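Local coordinates for protein pectate lyase (Paenibacillus sp. 0602, PDB 5GT5) that cleaves polygalacturonate and partly methylated pectin by endo-acting eliminative lysis, as a secreted and probably calcium-dependent pectate lyase of polysaccharide lyase family 1, at residues I239-K244 / K318-T322; N258-I263 / R281-H286. The protein carries 1 engineered substitution. All coordinates share one frame. Residue numbers count along the deposited sequence, not the author numbering.

Contact 1. Residues I239-K244 / K318-T322; sequences ISGSQK and KFGIT
In the right-handed parallel beta-helix of family 1 polysaccharide lyases, long excursions between strands build up the walls beside the catalytic face, and two of them meet here. The last part of helix 233-241 and the residues that follow, 239-244, face the extended, non-regular 318-322 that leads into strand 324-329. The nearest CA pairs are I239 with G320 (6.6 Å) and K244 with T322 (7.4 Å). Apolar packing lies at the helical end. I239 (m, t) points its CB toward 318-322 and sets CG2 over one face of the F319 ring, 3.5 Å from CZ, and 4.1 Å from I321 CD1. S240 OG, bonded to I236 O, sits near the ring edge, 3.7 Å from F319 CE1; S242 OG, bonded to Q274 NE2, lies 3.6 Å from I321 CD1. Polar contacts gather around K244 (t, p, p, t): NZ is hydrogen-bonded to Q274 OE1 and weakly, at 3.1 Å, to G320 O, and its side chain comes within about 7 Å of those of R276 and D174, probably the catalytic arginine and a calcium ligand. The like-charged K318 NZ is tolerated 4.0 Å from K244 NZ because each amine has its own acceptors, G144 O for K318. One water accepts from K244 NZ (2.9 Å) and G320 N (3.1 Å); another accepts from K244 NZ (3.1 Å) and lies 2.6 Å from T322 OG1.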
loop_
_atom_site.group_PDB
_atom_site.type_symbol
_atom_site.label_atom_id
_atom_site.label_comp_id
_atom_site.label_asym_id
_atom_site.label_seq_id
_atom_site.Cartn_x
_atom_site.Cartn_y
_atom_site.Cartn_z
ATOM N N ILE A 239 -8.998 -23.602 33.603
ATOM C CA ILE A 239 -7.889 -22.654 33.509
ATOM C C ILE A 239 -7.326 -22.631 32.070
ATOM O O ILE A 239 -6.904 -21.585 31.553
ATOM C CB ILE A 239 -6.794 -22.955 34.572
ATOM C CG1 ILE A 239 -7.367 -22.753 35.990
ATOM C CG2 ILE A 239 -5.524 -22.137 34.293
ATOM C CD1 ILE A 239 -6.661 -23.556 37.050
ATOM N N SER A 240 -7.349 -23.775 31.403
ATOM C CA SER A 240 -6.868 -23.879 30.019
ATOM C C SER A 240 -7.887 -23.373 29.026
ATOM O O SER A 240 -7.555 -23.267 27.856
ATOM C CB SER A 240 -6.549 -25.330 29.653
ATOM O OG SER A 240 -5.557 -25.878 30.490
ATOM N N GLY A 241 -9.102 -23.063 29.457
ATOM C CA GLY A 241 -10.142 -22.665 28.518
ATOM C C GLY A 241 -9.901 -21.339 27.849
ATOM O O GLY A 241 -10.222 -21.176 26.669
ATOM N N SER A 242 -9.373 -20.371 28.579
ATOM C CA SER A 242 -9.092 -19.061 27.973
ATOM C C SER A 242 -7.902 -19.082 27.020
ATOM O O SER A 242 -7.014 -19.931 27.114
ATOM C CB SER A 242 -8.892 -17.998 29.060
ATOM O OG SER A 242 -7.952 -18.404 30.027
ATOM N N GLN A 243 -7.938 -18.169 26.055
ATOM C CA GLN A 243 -6.882 -18.103 25.031
ATOM C C GLN A 243 -5.723 -17.263 25.548
ATOM O O GLN A 243 -5.927 -16.163 26.044
ATOM C CB GLN A 243 -7.484 -17.475 23.767
ATOM C CG GLN A 243 -6.456 -17.049 22.713
ATOM C CD GLN A 243 -5.654 -18.211 22.165
ATOM O OE1 GLN A 243 -6.051 -19.384 22.327
ATOM N NE2 GLN A 243 -4.542 -17.911 21.498
ATOM N N LYS A 244 -4.499 -17.763 25.464
ATOM C CA LYS A 244 -3.357 -17.057 26.089
ATOM C C LYS A 244 -2.957 -15.789 25.346
ATOM O O LYS A 244 -2.641 -14.783 25.966
ATOM C CB LYS A 244 -2.155 -18.001 26.192
ATOM C CG LYS A 244 -0.927 -17.453 26.903
ATOM C CD LYS A 244 -1.229 -17.211 28.365
ATOM C CE LYS A 244 -1.300 -18.516 29.149
ATOM N NZ LYS A 244 -1.491 -18.283 30.622
ATOM N N LYS A 318 4.762 -22.527 33.837
ATOM C CA LYS A 318 3.835 -21.423 33.669
ATOM C C LYS A 318 2.443 -22.011 33.488
ATOM O O LYS A 318 2.171 -22.688 32.497
ATOM C CB LYS A 318 4.210 -20.591 32.442
ATOM C CG LYS A 318 3.252 -19.479 32.104
ATOM C CD LYS A 318 3.752 -18.730 30.860
ATOM C CE LYS A 318 2.629 -18.000 30.103
ATOM N NZ LYS A 318 2.112 -18.835 28.931
ATOM N N PHE A 319 1.567 -21.762 34.444
ATOM C CA PHE A 319 0.179 -22.218 34.384
ATOM C C PHE A 319 -0.696 -21.330 35.217
ATOM O O PHE A 319 -0.653 -21.374 36.456
ATOM C CB PHE A 319 0.037 -23.665 34.840
ATOM C CG PHE A 319 -1.323 -24.234 34.556
ATOM C CD1 PHE A 319 -1.693 -24.544 33.251
ATOM C CD2 PHE A 319 -2.257 -24.398 35.569
ATOM C CE1 PHE A 319 -2.967 -25.038 32.972
ATOM C CE2 PHE A 319 -3.522 -24.861 35.292
ATOM C CZ PHE A 319 -3.871 -25.198 33.983
ATOM N N GLY A 320 -1.531 -20.541 34.560
ATOM C CA GLY A 320 -2.352 -19.569 35.248
ATOM C C GLY A 320 -3.088 -18.653 34.288
ATOM O O GLY A 320 -3.223 -18.977 33.098
ATOM N N ILE A 321 -3.564 -17.532 34.809
ATOM C CA ILE A 321 -4.394 -16.594 34.052
ATOM C C ILE A 321 -3.699 -15.246 33.958
ATOM O O ILE A 321 -3.575 -14.535 34.946
ATOM C CB ILE A 321 -5.756 -16.440 34.724
ATOM C CG1 ILE A 321 -6.466 -17.792 34.826
ATOM C CG2 ILE A 321 -6.638 -15.423 33.999
ATOM C CD1 ILE A 321 -6.847 -18.392 33.490
ATOM N N THR A 322 -3.227 -14.892 32.762
ATOM C CA THR A 322 -2.758 -13.530 32.516
ATOM C C THR A 322 -4.006 -12.704 32.315
ATOM O O THR A 322 -5.021 -13.217 31.820
ATOM C CB THR A 322 -1.849 -13.518 31.292
ATOM O OG1 THR A 322 -0.687 -14.290 31.637
ATOM C CG2 THR A 322 -1.414 -12.099 30.886
HETATM O O HOH W 1 -1.663 -21.069 31.492
HETATM O O HOH W 2 -0.193 -16.538 32.772
#

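Contact 2. Residues N258-I263 / R281-H286; sequences NANLSI and RGGNAH
Three backbone hydrogen bonds in parallel register hold 258-263 to 281-286: N284 N to L261 O (2.9 Å, N-H...O angle 162°), I263 N to N284 O (3.1 Å, 148°) and H286 N to I263 O (2.9 Å, 165°). S262 is thus paired with N284 and I263 with A285, CA atoms about 4.8 Å apart, and CA-H...O contacts run between the bonds, the shortest from S262 CA to N284 O at 3.2 Å. A water donates to A259 O (2.9 Å) and L261 O (2.7 Å) and accepts from N284 ND2 (2.9 Å), tying the turn to the strand, while N284 OD1 accepts from N402 N. This is the stacking of successive coils in a right-handed parallel beta-helix, where strand 262-271 lies between 184-194 and 284-288. S262 and N284 share one face of the sheet; I263 and A285 share the other, with I263 CG2 3.6 Å from A285 CB. I263 (t, t) also packs on V186 and I188 of the preceding coil. Residues 258-260, the last part of a 3-10 segment, with L261 N bonded to N258 O, lie over the 282-283 turn. G282 has phi 74°, and a CB there would lie 2.8 Å from N258 CB; at G283 it would lie 2.2 Å from L261 O. N258 CB and L261 CD1 cover R281 O at 3.5 and 3.6 Å, while the guanidinium of R281 leads away to a salt bridge with E330.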
loop_
_atom_site.group_PDB
_atom_site.type_symbol
_atom_site.label_atom_id
_atom_site.label_comp_id
_atom_site.label_asym_id
_atom_site.label_seq_id
_atom_site.Cartn_x
_atom_site.Cartn_y
_atom_site.Cartn_z
ATOM N N ASN A 258 8.801 -1.885 12.469
ATOM C CA ASN A 258 7.641 -1.839 13.354
ATOM C C ASN A 258 6.957 -0.482 13.268
ATOM O O ASN A 258 5.741 -0.375 13.520
ATOM C CB ASN A 258 8.044 -2.111 14.798
ATOM C CG ASN A 258 8.523 -3.539 15.029
ATOM O OD1 ASN A 258 8.197 -4.440 14.272
ATOM N ND2 ASN A 258 9.232 -3.760 16.140
ATOM N N ALA A 259 7.717 0.556 12.901
ATOM C CA ALA A 259 7.113 1.888 12.824
ATOM C C ALA A 259 6.050 1.940 11.746
ATOM O O ALA A 259 5.147 2.797 11.797
ATOM C CB ALA A 259 8.183 2.936 12.539
ATOM N N ASN A 260 6.107 0.999 10.805
ATOM C CA ASN A 260 5.153 0.983 9.700
ATOM C C ASN A 260 3.879 0.200 9.951
ATOM O O ASN A 260 2.953 0.223 9.117
ATOM C CB ASN A 260 5.829 0.446 8.442
ATOM C CG ASN A 260 7.050 1.252 8.069
ATOM O OD1 ASN A 260 8.148 0.718 8.004
ATOM N ND2 ASN A 260 6.872 2.556 7.890
ATOM N N LEU A 261 3.844 -0.527 11.065
ATOM C CA LEU A 261 2.657 -1.312 11.381
ATOM C C LEU A 261 1.462 -0.426 11.611
ATOM O O LEU A 261 1.565 0.560 12.357
ATOM C CB LEU A 261 2.901 -2.186 12.607
ATOM C CG LEU A 261 4.028 -3.208 12.502
ATOM C CD1 LEU A 261 4.535 -3.588 13.897
ATOM C CD2 LEU A 261 3.603 -4.457 11.705
ATOM N N SER A 262 0.342 -0.758 10.984
ATOM C CA SER A 262 -0.909 -0.084 11.295
ATOM C C SER A 262 -2.041 -1.097 11.300
ATOM O O SER A 262 -2.109 -2.028 10.451
ATOM C CB SER A 262 -1.199 1.097 10.358
ATOM O OG SER A 262 -1.405 0.682 9.000
ATOM N N ILE A 263 -2.901 -0.948 12.305
ATOM C CA ILE A 263 -4.033 -1.847 12.469
ATOM C C ILE A 263 -5.224 -1.159 13.139
ATOM O O ILE A 263 -5.057 -0.368 14.071
ATOM C CB ILE A 263 -3.602 -3.119 13.245
ATOM C CG1 ILE A 263 -4.722 -4.145 13.235
ATOM C CG2 ILE A 263 -3.185 -2.835 14.698
ATOM C CD1 ILE A 263 -4.242 -5.556 13.638
ATOM N N ARG A 281 4.223 -3.034 18.984
ATOM C CA ARG A 281 5.540 -2.385 19.017
ATOM C C ARG A 281 5.583 -1.324 17.925
ATOM O O ARG A 281 5.222 -1.594 16.774
ATOM C CB ARG A 281 6.654 -3.386 18.697
ATOM C CG ARG A 281 6.946 -4.377 19.773
ATOM C CD ARG A 281 8.110 -5.281 19.350
ATOM N NE ARG A 281 8.626 -5.992 20.499
ATOM C CZ ARG A 281 8.286 -7.213 20.883
ATOM N NH1 ARG A 281 7.405 -7.941 20.194
ATOM N NH2 ARG A 281 8.836 -7.727 21.974
ATOM N N GLY A 282 6.036 -0.109 18.269
ATOM C CA GLY A 282 6.471 0.863 17.257
ATOM C C GLY A 282 5.466 1.604 16.392
ATOM O O GLY A 282 5.653 2.776 16.086
ATOM N N GLY A 283 4.427 0.918 15.936
ATOM C CA GLY A 283 3.513 1.493 14.954
ATOM C C GLY A 283 2.299 2.193 15.527
ATOM O O GLY A 283 2.414 2.920 16.509
ATOM N N ASN A 284 1.148 1.986 14.881
ATOM C CA ASN A 284 -0.113 2.608 15.246
ATOM C C ASN A 284 -1.220 1.591 15.288
ATOM O O ASN A 284 -1.413 0.835 14.340
ATOM C CB ASN A 284 -0.514 3.684 14.229
ATOM C CG ASN A 284 0.410 4.859 14.229
ATOM O OD1 ASN A 284 0.494 5.602 15.201
ATOM N ND2 ASN A 284 1.102 5.062 13.105
ATOM N N ALA A 285 -1.956 1.558 16.394
ATOM C CA ALA A 285 -3.113 0.682 16.508
ATOM C C ALA A 285 -4.300 1.437 17.060
ATOM O O ALA A 285 -4.150 2.147 18.060
ATOM C CB ALA A 285 -2.815 -0.495 17.408
ATOM N N HIS A 286 -5.464 1.257 16.441
ATOM C CA HIS A 286 -6.702 1.907 16.857
ATOM C C HIS A 286 -7.765 0.842 17.064
ATOM O O HIS A 286 -8.101 0.106 16.118
ATOM C CB HIS A 286 -7.119 2.918 15.771
ATOM C CG HIS A 286 -8.424 3.612 16.039
ATOM N ND1 HIS A 286 -9.308 3.925 15.028
ATOM C CD2 HIS A 286 -8.955 4.108 17.179
ATOM C CE1 HIS A 286 -10.361 4.539 15.544
ATOM N NE2 HIS A 286 -10.184 4.652 16.842
HETATM O O HOH W 3 2.249 3.010 11.331
#

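How the contacts relate
Along the chain the order is 239-244, 258-263, 281-286, 318-322, so contact 2 is nested inside the loop that contact 1 closes. Their centres lie 27 Å apart and their nearest atoms about 13 Å, without touching. Contact 2 belongs to the beta-helix itself, joining strands 262-271 and 284-288, whereas contact 1 joins excursions outside its strands. A second parallel sheet of the beta-helix, 248-249, 279-281, 324-329, 346-349, links them: 239-244 runs toward 248-249, 318-322 toward 324-329, and R281 lies on 279-281 between those two. K244 and R281 each come about 7 Å from the side chain of R276, so each contact reaches the neighbourhood of the probable active site with one side chain.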